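Side-chain contact in succinate dehydrogenase subunit A (Mycolicibacterium smegmatis, PDB 7D6V), which probably oxidises succinate to fumarate at its bound FAD, as the flavoprotein subunit of a respiratory succinate dehydrogenase that passes electrons to quinone: residues Thr558-Gly562 with Gly563-Asp567. Numbering follows the deposited sequence.
Sequences TESRG and GHTRD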
# COMPACT_ATOMS: atom_id res chain seq x y z
N THR A 558 4.21 -39.04 12.48
CA THR A 558 3.78 -39.34 13.85
C THR A 558 4.80 -38.84 14.87
O THR A 558 5.42 -39.60 15.60
CB THR A 558 3.54 -40.84 14.01
OG1 THR A 558 4.73 -41.56 13.68
CG2 THR A 558 2.41 -41.29 13.10
N GLU A 559 4.96 -37.52 14.90
CA GLU A 559 5.77 -36.83 15.90
C GLU A 559 5.48 -35.34 15.76
O GLU A 559 4.89 -34.90 14.78
CB GLU A 559 7.26 -37.16 15.76
CG GLU A 559 7.91 -36.77 14.44
CD GLU A 559 8.53 -35.38 14.46
OE1 GLU A 559 8.81 -34.88 15.56
OE2 GLU A 559 8.74 -34.80 13.38
N SER A 560 5.90 -34.57 16.76
CA SER A 560 5.64 -33.14 16.81
C SER A 560 6.94 -32.38 16.58
O SER A 560 7.97 -32.72 17.17
CB SER A 560 5.01 -32.74 18.14
OG SER A 560 3.75 -33.34 18.31
N ARG A 561 6.89 -31.36 15.73
CA ARG A 561 8.08 -30.57 15.44
C ARG A 561 7.65 -29.26 14.81
O ARG A 561 7.04 -29.26 13.74
CB ARG A 561 9.03 -31.33 14.52
CG ARG A 561 10.40 -30.71 14.38
CD ARG A 561 11.25 -31.47 13.38
NE ARG A 561 11.40 -32.88 13.74
CZ ARG A 561 12.41 -33.36 14.46
NH1 ARG A 561 13.36 -32.55 14.90
NH2 ARG A 561 12.46 -34.65 14.74
N GLY A 562 7.98 -28.15 15.46
CA GLY A 562 7.70 -26.85 14.88
C GLY A 562 6.21 -26.61 14.71
O GLY A 562 5.43 -26.67 15.66
N GLY A 563 5.81 -26.34 13.47
CA GLY A 563 4.43 -26.02 13.17
C GLY A 563 3.49 -27.20 13.09
O GLY A 563 2.28 -26.99 12.95
N HIS A 564 4.00 -28.43 13.17
CA HIS A 564 3.18 -29.63 13.10
C HIS A 564 3.09 -30.23 14.49
O HIS A 564 4.09 -30.75 15.02
CB HIS A 564 3.75 -30.63 12.10
CG HIS A 564 3.17 -32.00 12.21
ND1 HIS A 564 1.86 -32.29 11.87
CD2 HIS A 564 3.71 -33.17 12.63
CE1 HIS A 564 1.63 -33.57 12.07
NE2 HIS A 564 2.73 -34.13 12.53
N THR A 565 1.91 -30.18 15.09
CA THR A 565 1.67 -30.70 16.43
C THR A 565 0.68 -31.85 16.35
O THR A 565 -0.40 -31.70 15.79
CB THR A 565 1.14 -29.62 17.36
OG1 THR A 565 1.86 -28.40 17.14
CG2 THR A 565 1.30 -30.03 18.81
N ARG A 566 1.06 -33.00 16.91
CA ARG A 566 0.18 -34.15 17.03
C ARG A 566 -0.15 -34.35 18.50
O ARG A 566 0.75 -34.50 19.33
CB ARG A 566 0.84 -35.41 16.46
CG ARG A 566 0.82 -35.50 14.95
CD ARG A 566 -0.54 -35.93 14.42
NE ARG A 566 -0.81 -37.34 14.66
CZ ARG A 566 -0.55 -38.32 13.79
NH1 ARG A 566 -0.83 -39.57 14.10
NH2 ARG A 566 -0.00 -38.04 12.62
N ASP A 567 -1.45 -34.35 18.81
CA ASP A 567 -1.86 -34.54 20.20
C ASP A 567 -1.52 -35.93 20.69
O ASP A 567 -1.10 -36.10 21.84
CB ASP A 567 -3.36 -34.26 20.34
CG ASP A 567 -3.76 -33.97 21.77
OD1 ASP A 567 -3.91 -32.78 22.12
OD2 ASP A 567 -3.91 -34.93 22.55
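R561 and H564 form a single antiparallel hydrogen-bonded bridge closed by a type II' turn, with G562 and G563 at its corners. The backbone N of R561 donates to O of H564 at 3.0 Å, and N of H564 donates back to O of R561 at 3.2 Å. G562 has a positive phi, which suits glycine at this corner. Beyond the bridge S560 lies across from T565, and its side chain reaches the backbone N of R566, one residue further along. Its OG lies beside its own backbone N (chi1 -64°) and accepts the N-H of R566 at 3.1 Å, nearly straight at 169°. The same hydroxyl also bonds to O of Y569. The H564 ring swings back along the first arm, its CG anti to the backbone N (chi1 166°). Its CD2 edge meets O of E559 at 3.0 Å, close to the ring plane, while NE2 bonds to O of R557. R566 bends at chi2 and chi3 and runs alongside T558, with NH1 3.8 Å from T558 CG2. Its guanidinium is paired with D568 and also bonds to O of L555. On the first arm, R561 NE makes a salt bridge to OE2 of E559, through a weak hydrogen bond. D573 also pairs with R561, and R557 with E559. The tight turn follows helix 532-556, and its second arm, strand 565-566, runs parallel to strand 499-500, while T565 packs on helix 322-334.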